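PDB 5J5U: RagB/SusD domain protein from Flavobacterium johnsoniae, which probably binds chitin or its oligosaccharides at the outer membrane, as a SusD homologue from a chitin-utilization locus. Local coordinates for residues D145-F150 / L190-R195; V55-Y58 / F62-V65; L448-D453 / K460-A465; G31-R36 / A78-N83. One frame throughout, in Å; residues are numbered along the deposited sequence.

Interaction 1: D145-F150 / L190-R195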
loop_
_atom_site.group_PDB
_atom_site.type_symbol
_atom_site.label_atom_id
_atom_site.label_comp_id
_atom_site.label_asym_id
_atom_site.label_seq_id
_atom_site.Cartn_x
_atom_site.Cartn_y
_atom_site.Cartn_z
ATOM N N ASP A 145 1.935 20.830 3.122
ATOM C CA ASP A 145 0.673 21.351 3.643
ATOM C C ASP A 145 -0.409 20.267 3.615
ATOM O O ASP A 145 -1.250 20.205 4.511
ATOM C CB ASP A 145 0.221 22.606 2.858
ATOM C CG ASP A 145 1.241 23.739 2.934
ATOM O OD1 ASP A 145 1.881 23.864 3.987
ATOM O OD2 ASP A 145 1.412 24.502 1.967
ATOM N N ILE A 146 -0.393 19.419 2.591
ATOM C CA ILE A 146 -1.384 18.354 2.487
ATOM C C ILE A 146 -1.230 17.469 3.703
ATOM O O ILE A 146 -2.204 17.092 4.342
ATOM C CB ILE A 146 -1.235 17.500 1.191
ATOM C CG1 ILE A 146 -1.476 18.339 -0.076
ATOM C CG2 ILE A 146 -2.197 16.327 1.204
ATOM C CD1 ILE A 146 -1.449 17.532 -1.383
ATOM N N TYR A 147 0.008 17.163 4.036
ATOM C CA TYR A 147 0.301 16.330 5.191
ATOM C C TYR A 147 -0.053 16.975 6.554
ATOM O O TYR A 147 -0.547 16.271 7.452
ATOM C CB TYR A 147 1.774 15.922 5.163
ATOM C CG TYR A 147 1.967 14.547 4.583
ATOM C CD1 TYR A 147 1.822 14.309 3.206
ATOM C CD2 TYR A 147 2.250 13.469 5.412
ATOM C CE1 TYR A 147 2.002 13.035 2.679
ATOM C CE2 TYR A 147 2.420 12.205 4.900
ATOM C CZ TYR A 147 2.296 11.989 3.541
ATOM O OH TYR A 147 2.458 10.708 3.088
ATOM N N ASN A 148 0.219 18.275 6.724
ATOM C CA ASN A 148 -0.219 18.974 7.946
ATOM C C ASN A 148 -1.744 18.921 8.058
ATOM O O ASN A 148 -2.303 18.746 9.149
ATOM C CB ASN A 148 0.244 20.436 7.971
ATOM C CG ASN A 148 1.725 20.576 8.274
ATOM O OD1 ASN A 148 2.315 19.711 8.927
ATOM N ND2 ASN A 148 2.339 21.658 7.789
ATOM N N SER A 149 -2.417 19.079 6.926
ATOM C CA SER A 149 -3.875 19.004 6.898
ATOM C C SER A 149 -4.362 17.564 7.249
ATOM O O SER A 149 -5.344 17.383 8.001
ATOM C CB SER A 149 -4.383 19.491 5.539
ATOM O OG SER A 149 -5.738 19.184 5.329
ATOM N N PHE A 150 -3.642 16.547 6.771
ATOM C CA PHE A 150 -3.914 15.150 7.173
ATOM C C PHE A 150 -3.849 14.986 8.696
ATOM O O PHE A 150 -4.757 14.422 9.322
ATOM C CB PHE A 150 -2.907 14.168 6.547
ATOM C CG PHE A 150 -3.087 13.923 5.068
ATOM C CD1 PHE A 150 -4.264 14.252 4.420
ATOM C CD2 PHE A 150 -2.060 13.344 4.328
ATOM C CE1 PHE A 150 -4.413 14.018 3.075
ATOM C CE2 PHE A 150 -2.205 13.118 2.967
ATOM C CZ PHE A 150 -3.379 13.437 2.346
ATOM N N LEU A 190 -0.069 7.388 12.320
ATOM C CA LEU A 190 1.281 6.828 12.475
ATOM C C LEU A 190 1.973 6.516 11.126
ATOM O O LEU A 190 3.194 6.662 10.980
ATOM C CB LEU A 190 1.212 5.558 13.341
ATOM C CG LEU A 190 2.503 4.813 13.646
ATOM C CD1 LEU A 190 3.453 5.677 14.433
ATOM C CD2 LEU A 190 2.190 3.527 14.396
ATOM N N ARG A 191 1.194 6.015 10.171
ATOM C CA ARG A 191 1.705 5.744 8.833
ATOM C C ARG A 191 2.226 7.047 8.199
ATOM O O ARG A 191 3.319 7.099 7.621
ATOM C CB ARG A 191 0.608 5.101 7.965
ATOM C CG ARG A 191 0.951 5.022 6.489
ATOM C CD ARG A 191 -0.255 4.691 5.631
ATOM N NE ARG A 191 -0.568 3.271 5.663
ATOM C CZ ARG A 191 -1.466 2.699 4.878
ATOM N NH1 ARG A 191 -2.132 3.447 3.997
ATOM N NH2 ARG A 191 -1.678 1.387 4.964
ATOM N N LEU A 192 1.431 8.104 8.316
ATOM C CA LEU A 192 1.829 9.411 7.786
ATOM C C LEU A 192 3.037 9.960 8.574
ATOM O O LEU A 192 3.953 10.555 7.994
ATOM C CB LEU A 192 0.638 10.372 7.815
ATOM C CG LEU A 192 -0.515 9.855 6.940
ATOM C CD1 LEU A 192 -1.813 10.541 7.230
ATOM C CD2 LEU A 192 -0.197 9.976 5.465
ATOM N N ALA A 193 3.050 9.743 9.887
ATOM C CA ALA A 193 4.150 10.224 10.701
ATOM C C ALA A 193 5.446 9.596 10.270
ATOM O O ALA A 193 6.444 10.289 10.085
ATOM C CB ALA A 193 3.910 9.937 12.182
ATOM N N MET A 194 5.444 8.276 10.098
ATOM C CA MET A 194 6.676 7.614 9.678
ATOM C C MET A 194 7.051 8.050 8.270
ATOM O O MET A 194 8.241 8.181 7.951
ATOM C CB MET A 194 6.550 6.094 9.773
ATOM C CG MET A 194 6.426 5.596 11.231
ATOM S SD MET A 194 7.669 6.224 12.411
ATOM C CE MET A 194 6.859 7.651 13.020
ATOM N N ARG A 195 6.050 8.328 7.436
ATOM C CA ARG A 195 6.391 8.643 6.053
ATOM C C ARG A 195 7.203 9.955 5.956
ATOM O O ARG A 195 7.989 10.119 5.033
ATOM C CB ARG A 195 5.137 8.700 5.172
ATOM C CG ARG A 195 5.469 8.638 3.685
ATOM C CD ARG A 195 4.459 7.779 2.939
ATOM N NE ARG A 195 4.525 6.377 3.347
ATOM C CZ ARG A 195 3.489 5.554 3.302
ATOM N NH1 ARG A 195 2.326 6.002 2.851
ATOM N NH2 ARG A 195 3.612 4.288 3.696
#
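Leu192 meets the ring of Tyr147 on a slant, neither squarely over a face nor at the rim, and brings its CD2 to 3.5 Å from CE2 of Tyr147. One face of the Tyr147 ring is occupied from within its own helix, for CD2 of Phe150 stands 4.1 Å above its plane, over the centre. The Phe150 ring in turn has the carbonyl oxygen of Ile146 over one face, displaced toward the rim. Leu192 is therefore shared between two aromatic residues. Its CG is placed beside the backbone N (chi1 -61°); CD1 lies 3.8 Å from CB of Phe150, while CD2 sits chiefly on the tyrosine and also reaches the Phe150 ring. One turn on, Arg195 passes its aliphatic part by the phenol, CD lying 3.6 Å from OH of Tyr147. The helices 143-160 and 178-195 run roughly antiparallel here, their local axes 148° apart in direction and 10.8 Å apart at closest approach, a span that these long side chains bridge. Such pairs build the largely helical scaffold of the SusD-like family, which belongs to the TPR clan. A phenylalanine in place of Tyr147 would lack the hydroxyl, and would probably leave Asp117 OD1 without its phenol partner and the ring freer to shift. The chemistry is thus divided: across the two helices the contact is apolar, whereas its buried polar ends are satisfied further on, where Arg195 forms salt bridges to Asp117 and Glu417, and Asp117 consequently ties the phenol and the guanidinium of the two helices to one carboxylate.

Interaction 2: V55-Y58 / F62-V65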
loop_
_atom_site.group_PDB
_atom_site.type_symbol
_atom_site.label_atom_id
_atom_site.label_comp_id
_atom_site.label_asym_id
_atom_site.label_seq_id
_atom_site.Cartn_x
_atom_site.Cartn_y
_atom_site.Cartn_z
ATOM N N VAL A 55 2.919 -6.456 -16.269
ATOM C CA VAL A 55 3.696 -6.073 -15.094
ATOM C C VAL A 55 5.193 -6.011 -15.446
ATOM O O VAL A 55 5.873 -5.032 -15.137
ATOM C CB VAL A 55 3.425 -7.041 -13.908
ATOM C CG1 VAL A 55 4.288 -6.706 -12.746
ATOM C CG2 VAL A 55 1.938 -6.984 -13.479
ATOM N N THR A 56 5.681 -7.029 -16.145
ATOM C CA THR A 56 7.097 -7.114 -16.462
ATOM C C THR A 56 7.518 -6.059 -17.462
ATOM O O THR A 56 8.540 -5.368 -17.257
ATOM C CB THR A 56 7.502 -8.477 -17.064
ATOM O OG1 THR A 56 6.947 -9.536 -16.286
ATOM C CG2 THR A 56 9.035 -8.600 -17.115
ATOM N N GLU A 57 6.738 -5.955 -18.539
ATOM C CA GLU A 57 7.072 -5.057 -19.636
ATOM C C GLU A 57 7.050 -3.616 -19.180
ATOM O O GLU A 57 7.974 -2.871 -19.517
ATOM C CB GLU A 57 6.132 -5.257 -20.827
ATOM C CG GLU A 57 6.332 -4.269 -21.991
ATOM C CD GLU A 57 7.636 -4.493 -22.790
ATOM O OE1 GLU A 57 8.494 -5.295 -22.377
ATOM O OE2 GLU A 57 7.806 -3.859 -23.848
ATOM N N TYR A 58 6.057 -3.234 -18.371
ATOM C CA TYR A 58 5.952 -1.819 -17.999
ATOM C C TYR A 58 6.407 -1.529 -16.562
ATOM O O TYR A 58 7.163 -0.564 -16.354
ATOM C CB TYR A 58 4.519 -1.318 -18.235
ATOM C CG TYR A 58 4.101 -1.555 -19.673
ATOM C CD1 TYR A 58 4.635 -0.786 -20.704
ATOM C CD2 TYR A 58 3.234 -2.593 -20.015
ATOM C CE1 TYR A 58 4.289 -1.008 -22.018
ATOM C CE2 TYR A 58 2.879 -2.824 -21.348
ATOM C CZ TYR A 58 3.416 -2.022 -22.343
ATOM O OH TYR A 58 3.084 -2.230 -23.663
ATOM N N PHE A 62 10.439 -0.781 -16.399
ATOM C CA PHE A 62 10.232 0.681 -16.463
ATOM C C PHE A 62 9.969 1.218 -17.890
ATOM O O PHE A 62 10.847 1.754 -18.551
ATOM C CB PHE A 62 11.419 1.428 -15.836
ATOM C CG PHE A 62 11.874 0.839 -14.515
ATOM C CD1 PHE A 62 10.949 0.258 -13.638
ATOM C CD2 PHE A 62 13.223 0.861 -14.156
ATOM C CE1 PHE A 62 11.349 -0.280 -12.441
ATOM C CE2 PHE A 62 13.647 0.331 -12.963
ATOM C CZ PHE A 62 12.714 -0.255 -12.091
ATOM N N LYS A 63 8.739 1.059 -18.348
ATOM C CA LYS A 63 8.303 1.647 -19.599
ATOM C C LYS A 63 7.022 2.464 -19.355
ATOM O O LYS A 63 6.145 2.041 -18.602
ATOM C CB LYS A 63 8.062 0.568 -20.660
ATOM C CG LYS A 63 9.298 -0.168 -21.081
ATOM C CD LYS A 63 9.038 -1.020 -22.311
ATOM C CE LYS A 63 10.261 -1.853 -22.658
ATOM N NZ LYS A 63 9.991 -2.661 -23.859
ATOM N N LYS A 64 6.934 3.639 -19.971
ATOM C CA LYS A 64 5.815 4.549 -19.747
ATOM C C LYS A 64 4.616 4.236 -20.605
ATOM O O LYS A 64 4.746 4.022 -21.807
ATOM C CB LYS A 64 6.221 6.000 -20.025
ATOM C CG LYS A 64 7.396 6.469 -19.251
ATOM C CD LYS A 64 7.288 7.958 -18.999
ATOM C CE LYS A 64 7.632 8.770 -20.223
ATOM N NZ LYS A 64 7.930 10.196 -19.860
ATOM N N VAL A 65 3.454 4.225 -19.966
ATOM C CA VAL A 65 2.151 4.230 -20.644
ATOM C C VAL A 65 1.337 5.262 -19.874
ATOM O O VAL A 65 1.103 5.092 -18.655
ATOM C CB VAL A 65 1.431 2.851 -20.618
ATOM C CG1 VAL A 65 0.151 2.896 -21.451
ATOM C CG2 VAL A 65 2.344 1.739 -21.130
#
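Tyr58 is sandwiched between Val65 and the neighbouring Glu57, and this is the closely packed part of the contact. CG2 of Val65 sits over one face in a CH-pi contact, 3.8 Å from the centroid of the Tyr58 ring, while CG of Glu57 lies 3.6 Å above the plane of Tyr58 on the opposite face. The backbone is equally close: N of Lys63 donates to O of Tyr58 at 3.0 Å, nearly straight (165°), in the carbonyl plane and on a lone pair. Phe62, with positive phi, is the first residue to leave the helix, and together with this six-to-one bond it makes a Schellman motif closing helix 53-60. The apolar touch that often accompanies the motif is present as well, with CB of Lys63 3.7 Å from CD1 of Tyr58. Val65 then takes the N-cap position of helix 66-90.

On the outward side, exposed Lys64 turns away from the helix and makes a cation-pi contact with Tyr449. Lys63, partly exposed and extended beyond CG, runs past the carbonyl oxygen of Glu57 and ends in a salt bridge from NZ to OE2 of the buried Glu57, whose modelled 2.5 Å is doubtfully short. Asp437 is a second partner of this ammonium, as Lys61 is of the other Glu57 oxygen. An alanine at Lys63 would probably leave Glu57 OE2 and Asp437 without their shared positive charge.

Interaction 3: L448-D453 / K460-A465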
loop_
_atom_site.group_PDB
_atom_site.type_symbol
_atom_site.label_atom_id
_atom_site.label_comp_id
_atom_site.label_asym_id
_atom_site.label_seq_id
_atom_site.Cartn_x
_atom_site.Cartn_y
_atom_site.Cartn_z
ATOM N N LEU A 448 4.721 8.959 -10.234
ATOM C CA LEU A 448 4.054 8.935 -11.528
ATOM C C LEU A 448 3.665 10.389 -11.865
ATOM O O LEU A 448 3.744 11.285 -11.004
ATOM C CB LEU A 448 2.838 8.001 -11.514
ATOM C CG LEU A 448 3.131 6.519 -11.218
ATOM C CD1 LEU A 448 1.838 5.699 -11.217
ATOM C CD2 LEU A 448 4.137 5.917 -12.212
ATOM N N TYR A 449 3.289 10.641 -13.116
ATOM C CA TYR A 449 3.224 12.022 -13.587
ATOM C C TYR A 449 1.781 12.502 -13.833
ATOM O O TYR A 449 0.897 11.712 -14.177
ATOM C CB TYR A 449 4.095 12.168 -14.847
ATOM C CG TYR A 449 3.868 11.103 -15.912
ATOM C CD1 TYR A 449 4.634 9.938 -15.943
ATOM C CD2 TYR A 449 2.894 11.265 -16.894
ATOM C CE1 TYR A 449 4.433 8.966 -16.916
ATOM C CE2 TYR A 449 2.695 10.303 -17.874
ATOM C CZ TYR A 449 3.475 9.149 -17.875
ATOM O OH TYR A 449 3.260 8.181 -18.830
ATOM N N TYR A 450 1.557 13.804 -13.653
ATOM C CA TYR A 450 0.235 14.397 -13.887
ATOM C C TYR A 450 -0.145 14.231 -15.355
ATOM O O TYR A 450 0.728 14.306 -16.221
ATOM C CB TYR A 450 0.210 15.887 -13.557
ATOM C CG TYR A 450 0.862 16.372 -12.275
ATOM C CD1 TYR A 450 0.602 15.793 -11.049
ATOM C CD2 TYR A 450 1.721 17.463 -12.312
ATOM C CE1 TYR A 450 1.205 16.292 -9.880
ATOM C CE2 TYR A 450 2.316 17.971 -11.177
ATOM C CZ TYR A 450 2.067 17.393 -9.967
ATOM O OH TYR A 450 2.685 17.919 -8.857
ATOM N N PRO A 451 -1.446 14.001 -15.645
ATOM C CA PRO A 451 -1.852 13.912 -17.055
ATOM C C PRO A 451 -1.755 15.259 -17.760
ATOM O O PRO A 451 -1.990 16.316 -17.150
ATOM C CB PRO A 451 -3.315 13.420 -16.984
ATOM C CG PRO A 451 -3.783 13.843 -15.636
ATOM C CD PRO A 451 -2.579 13.791 -14.725
ATOM N N ASN A 452 -1.392 15.194 -19.034
ATOM C CA ASN A 452 -1.273 16.345 -19.901
ATOM C C ASN A 452 -2.583 17.169 -20.025
ATOM O O ASN A 452 -2.560 18.365 -20.330
ATOM C CB ASN A 452 -0.785 15.887 -21.281
ATOM C CG ASN A 452 -0.380 17.048 -22.153
ATOM O OD1 ASN A 452 0.369 17.912 -21.717
ATOM N ND2 ASN A 452 -0.907 17.100 -23.373
ATOM N N ASP A 453 -3.714 16.528 -19.760
ATOM C CA ASP A 453 -4.991 17.230 -19.679
ATOM C C ASP A 453 -4.924 18.377 -18.689
ATOM O O ASP A 453 -5.606 19.379 -18.858
ATOM C CB ASP A 453 -6.118 16.283 -19.254
ATOM C CG ASP A 453 -6.274 15.119 -20.189
ATOM O OD1 ASP A 453 -5.487 14.145 -20.073
ATOM O OD2 ASP A 453 -7.160 15.193 -21.063
ATOM N N LYS A 460 -1.916 27.137 -15.582
ATOM C CA LYS A 460 -1.157 27.965 -14.644
ATOM C C LYS A 460 -0.726 27.182 -13.413
ATOM O O LYS A 460 0.456 27.122 -13.092
ATOM C CB LYS A 460 -1.971 29.198 -14.227
ATOM C CG LYS A 460 -1.288 30.084 -13.177
ATOM C CD LYS A 460 -2.310 31.048 -12.530
ATOM C CE LYS A 460 -1.680 32.065 -11.577
ATOM N NZ LYS A 460 -1.307 31.503 -10.237
ATOM N N ASN A 461 -1.690 26.565 -12.751
ATOM C CA ASN A 461 -1.423 25.809 -11.541
ATOM C C ASN A 461 -0.520 24.590 -11.819
ATOM O O ASN A 461 0.447 24.341 -11.080
ATOM C CB ASN A 461 -2.750 25.388 -10.901
ATOM C CG ASN A 461 -3.588 26.595 -10.481
ATOM O OD1 ASN A 461 -3.041 27.623 -10.096
ATOM N ND2 ASN A 461 -4.906 26.489 -10.604
ATOM N N TYR A 462 -0.805 23.887 -12.915
ATOM C CA TYR A 462 0.037 22.796 -13.391
ATOM C C TYR A 462 1.504 23.252 -13.437
ATOM O O TYR A 462 2.393 22.645 -12.801
ATOM C CB TYR A 462 -0.451 22.332 -14.770
ATOM C CG TYR A 462 0.454 21.348 -15.447
ATOM C CD1 TYR A 462 1.466 21.778 -16.302
ATOM C CD2 TYR A 462 0.313 19.987 -15.225
ATOM C CE1 TYR A 462 2.306 20.875 -16.924
ATOM C CE2 TYR A 462 1.153 19.075 -15.841
ATOM C CZ TYR A 462 2.145 19.518 -16.687
ATOM O OH TYR A 462 2.978 18.602 -17.288
ATOM N N MET A 463 1.739 24.363 -14.137
ATOM C CA MET A 463 3.086 24.910 -14.267
ATOM C C MET A 463 3.688 25.355 -12.929
ATOM O O MET A 463 4.907 25.221 -12.732
ATOM C CB MET A 463 3.082 26.090 -15.245
ATOM C CG MET A 463 2.910 25.687 -16.713
ATOM S SD MET A 463 4.010 24.336 -17.181
ATOM C CE MET A 463 5.612 25.158 -17.076
ATOM N N GLU A 464 2.864 25.863 -12.002
ATOM C CA GLU A 464 3.407 26.198 -10.682
ATOM C C GLU A 464 3.929 24.947 -9.987
ATOM O O GLU A 464 5.042 24.957 -9.407
ATOM C CB GLU A 464 2.396 26.894 -9.788
ATOM C CG GLU A 464 2.066 28.293 -10.257
ATOM C CD GLU A 464 1.145 29.065 -9.301
ATOM O OE1 GLU A 464 0.753 28.495 -8.244
ATOM O OE2 GLU A 464 0.834 30.244 -9.610
ATOM N N ALA A 465 3.155 23.865 -10.049
ATOM C CA ALA A 465 3.620 22.590 -9.454
ATOM C C ALA A 465 4.904 22.060 -10.158
ATOM O O ALA A 465 5.851 21.575 -9.505
ATOM C CB ALA A 465 2.526 21.541 -9.496
#
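Tyr450 and Tyr462 meet with their ring planes about 70° apart, yet the contact is not a symmetrical one. Seen from Tyr450, the neighbour arrives at the rim: CE2 of Tyr462 lies near the plane of the Tyr450 ring, 3.9 Å from its CD2. Seen from Tyr462, the same CD2 approaches obliquely. Different first torsions bring the rings together. Tyr462 has CG anti to its backbone N (chi1 172°), which swings the ring off helix 459-468 toward the loop, whereas Tyr450 carries CG beside its own N and starts out toward the helix. CE2 of Tyr462 also stands 4.0 Å from CB of Tyr450, and thus slots in beside the root of that side chain. Further out along Tyr450, the methyl of Ala465 takes over: its CB lies 3.7 Å from OH of Tyr450 and 4.0 Å from CE2 of the same ring. The small alanine, one turn after Tyr462, lets the phenol lie close to the helix.

Polar ends are tied elsewhere. Asn473 ND2 bonds both to OH of Tyr462 and to the backbone O of Tyr450, bridging the two partners, while OH of Tyr450 makes a weak bond to the carbonyl oxygen of Asp121. Turned from the loop, Lys460 NZ and Glu464 OE2 form a salt bridge of 2.6 Å along the helix. Through Tyr462 and Ala465, helix 459-468 is joined to the loop leading into helix 452-457, and Tyr450 reaches inward between Trp73 of helix 66-90, Tyr119 of helix 98-119 and the edge-to-face ring of Tyr140.

Interaction 4: G31-R36 / A78-N83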
loop_
_atom_site.group_PDB
_atom_site.type_symbol
_atom_site.label_atom_id
_atom_site.label_comp_id
_atom_site.label_asym_id
_atom_site.label_seq_id
_atom_site.Cartn_x
_atom_site.Cartn_y
_atom_site.Cartn_z
ATOM N N GLY A 31 -10.982 -1.954 -10.499
ATOM C CA GLY A 31 -9.951 -2.770 -11.105
ATOM C C GLY A 31 -9.082 -1.951 -12.029
ATOM O O GLY A 31 -7.936 -2.324 -12.304
ATOM N N TYR A 32 -9.631 -0.832 -12.501
ATOM C CA TYR A 32 -8.912 0.040 -13.419
ATOM C C TYR A 32 -7.582 0.539 -12.821
ATOM O O TYR A 32 -6.552 0.443 -13.489
ATOM C CB TYR A 32 -9.796 1.223 -13.850
ATOM C CG TYR A 32 -9.179 2.072 -14.932
ATOM C CD1 TYR A 32 -8.573 3.289 -14.635
ATOM C CD2 TYR A 32 -9.175 1.643 -16.258
ATOM C CE1 TYR A 32 -7.997 4.057 -15.634
ATOM C CE2 TYR A 32 -8.603 2.397 -17.253
ATOM C CZ TYR A 32 -8.009 3.597 -16.937
ATOM O OH TYR A 32 -7.436 4.352 -17.927
ATOM N N TYR A 33 -7.557 1.035 -11.585
ATOM C CA TYR A 33 -6.247 1.467 -11.061
ATOM C C TYR A 33 -5.599 0.474 -10.127
ATOM O O TYR A 33 -4.413 0.609 -9.834
ATOM C CB TYR A 33 -6.301 2.847 -10.375
ATOM C CG TYR A 33 -7.043 2.979 -9.077
ATOM C CD1 TYR A 33 -6.519 2.497 -7.887
ATOM C CD2 TYR A 33 -8.256 3.657 -9.029
ATOM C CE1 TYR A 33 -7.214 2.652 -6.662
ATOM C CE2 TYR A 33 -8.949 3.828 -7.838
ATOM C CZ TYR A 33 -8.427 3.330 -6.664
ATOM O OH TYR A 33 -9.125 3.515 -5.502
ATOM N N GLN A 34 -6.344 -0.517 -9.650
ATOM C CA GLN A 34 -5.691 -1.611 -8.929
ATOM C C GLN A 34 -4.777 -2.347 -9.882
ATOM O O GLN A 34 -3.669 -2.762 -9.520
ATOM C CB GLN A 34 -6.710 -2.589 -8.322
ATOM C CG GLN A 34 -7.491 -2.029 -7.168
ATOM C CD GLN A 34 -6.618 -1.745 -5.948
ATOM O OE1 GLN A 34 -5.525 -2.306 -5.784
ATOM N NE2 GLN A 34 -7.102 -0.860 -5.092
ATOM N N HIS A 35 -5.243 -2.507 -11.113
ATOM C CA HIS A 35 -4.445 -3.194 -12.109
ATOM C C HIS A 35 -3.229 -2.331 -12.487
ATOM O O HIS A 35 -2.101 -2.824 -12.570
ATOM C CB HIS A 35 -5.306 -3.515 -13.351
ATOM C CG HIS A 35 -4.680 -4.492 -14.296
ATOM N ND1 HIS A 35 -5.249 -4.826 -15.507
ATOM C CD2 HIS A 35 -3.538 -5.218 -14.205
ATOM C CE1 HIS A 35 -4.478 -5.702 -16.128
ATOM N NE2 HIS A 35 -3.434 -5.959 -15.359
ATOM N N ARG A 36 -3.458 -1.039 -12.710
ATOM C CA ARG A 36 -2.412 -0.191 -13.280
ATOM C C ARG A 36 -1.465 0.413 -12.216
ATOM O O ARG A 36 -0.250 0.409 -12.384
ATOM C CB ARG A 36 -3.057 0.913 -14.117
ATOM C CG ARG A 36 -3.700 0.395 -15.402
ATOM C CD ARG A 36 -4.727 1.382 -15.995
ATOM N NE ARG A 36 -5.261 0.882 -17.269
ATOM C CZ ARG A 36 -6.192 -0.063 -17.373
ATOM N NH1 ARG A 36 -6.713 -0.606 -16.282
ATOM N NH2 ARG A 36 -6.599 -0.474 -18.564
ATOM N N ALA A 78 -12.390 11.465 -10.490
ATOM C CA ALA A 78 -13.717 11.238 -11.062
ATOM C C ALA A 78 -14.713 10.643 -10.049
ATOM O O ALA A 78 -15.862 11.078 -9.972
ATOM C CB ALA A 78 -13.616 10.352 -12.278
ATOM N N ASN A 79 -14.271 9.695 -9.229
ATOM C CA ASN A 79 -15.215 8.906 -8.437
ATOM C C ASN A 79 -15.201 9.189 -6.947
ATOM O O ASN A 79 -16.263 9.262 -6.336
ATOM C CB ASN A 79 -14.966 7.402 -8.632
ATOM C CG ASN A 79 -15.143 6.961 -10.078
ATOM O OD1 ASN A 79 -15.992 7.498 -10.798
ATOM N ND2 ASN A 79 -14.342 5.975 -10.510
ATOM N N GLU A 80 -14.011 9.299 -6.357
ATOM C CA GLU A 80 -13.874 9.194 -4.897
ATOM C C GLU A 80 -13.893 10.519 -4.138
ATOM O O GLU A 80 -14.734 10.710 -3.266
ATOM C CB GLU A 80 -12.592 8.422 -4.551
ATOM C CG GLU A 80 -12.593 6.994 -5.106
ATOM C CD GLU A 80 -11.264 6.270 -4.943
ATOM O OE1 GLU A 80 -10.408 6.714 -4.139
ATOM O OE2 GLU A 80 -11.074 5.248 -5.639
ATOM N N LEU A 81 -12.995 11.439 -4.490
ATOM C CA LEU A 81 -12.775 12.632 -3.681
ATOM C C LEU A 81 -14.041 13.467 -3.536
ATOM O O LEU A 81 -14.365 13.942 -2.444
ATOM C CB LEU A 81 -11.660 13.468 -4.277
ATOM C CG LEU A 81 -11.214 14.623 -3.398
ATOM C CD1 LEU A 81 -10.556 14.129 -2.113
ATOM C CD2 LEU A 81 -10.251 15.459 -4.214
ATOM N N LYS A 82 -14.780 13.589 -4.632
ATOM C CA LYS A 82 -15.999 14.383 -4.665
ATOM C C LYS A 82 -17.096 13.859 -3.739
ATOM O O LYS A 82 -17.763 14.631 -3.048
ATOM C CB LYS A 82 -16.506 14.439 -6.100
ATOM C CG LYS A 82 -18.011 14.512 -6.241
ATOM C CD LYS A 82 -18.403 14.400 -7.710
ATOM C CE LYS A 82 -17.774 13.167 -8.356
ATOM N NZ LYS A 82 -18.067 11.896 -7.629
ATOM N N ASN A 83 -17.248 12.544 -3.677
ATOM C CA ASN A 83 -18.274 11.972 -2.825
ATOM C C ASN A 83 -17.982 12.231 -1.371
ATOM O O ASN A 83 -18.877 12.584 -0.589
ATOM C CB ASN A 83 -18.400 10.470 -3.055
ATOM C CG ASN A 83 -19.400 10.144 -4.120
ATOM O OD1 ASN A 83 -20.605 10.252 -3.903
ATOM N ND2 ASN A 83 -18.912 9.779 -5.299
#
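Glu80 accepts a hydrogen bond from Tyr33, the two side chains coming from opposite directions, but the helix that carries it is best followed from Asn79. There the backbone O takes a bond from ND2 of Asn83 at 2.9 Å, nearly along the C=O axis and in the amide plane, together with a weak one from NZ of Lys82. Helix 66-90 is kinked here, where the N of residues 82 and 83 makes no regular bond to the turn before, Asn83 N having only a weak one to Glu80 O; the Asn83 side chain supplies a substitute that holds the Asn79 carbonyl.

Glu80 itself makes the crossing. Its chain is extended beyond CG, and OE2 accepts the bond of 2.6 Å from OH of Tyr33 through the syn lone pair. The acceptor oxygen lies in the plane of the Tyr33 ring, at its edge, while the carboxylate is turned 56° from the ring. Tyr33 takes the crowded position between its backbone N and carbonyl carbon (chi1 69°), from which the ring runs out toward Glu80. Both hydroxyl and carboxylate also bond to Arg114, whose NH1 meets OH of Tyr33 and whose NH2 pairs with OE1 of Glu80. The three groups close a buried ring of polar contacts, and the arginine probably favours an ionised Glu80.

Asn83 completes the walk on the side of helix 16-29, touching Phe22 and Thr23. Arg114 belongs to helix 98-119, which also meets Glu80 through Val111, and Cys26 of helix 16-29 packs on the same glutamate; the Tyr33–Glu80 bond thus lies where helices 16-29, 31-45, 66-90 and 98-119 converge.

Together the four contacts show how a largely helical fold is held at several sequence separations. Interaction 4 joins helices 31-45 and 66-90, and interaction 2 is nested within the loop it closes, at the turn leading into helix 66-90. Interaction 1 follows, between helices 143-160 and 178-195, and interaction 3 comes last, near the C-terminus. Their centres lie 19 to 30 Å apart. Interactions 2 and 3 touch directly, Lys64 and Val65 packing on Tyr449, so the C-terminal part rests on the N-terminal turn. Helix 98-119 is a common neighbour of interactions 1, 3 and 4, linking early and late parts of the chain.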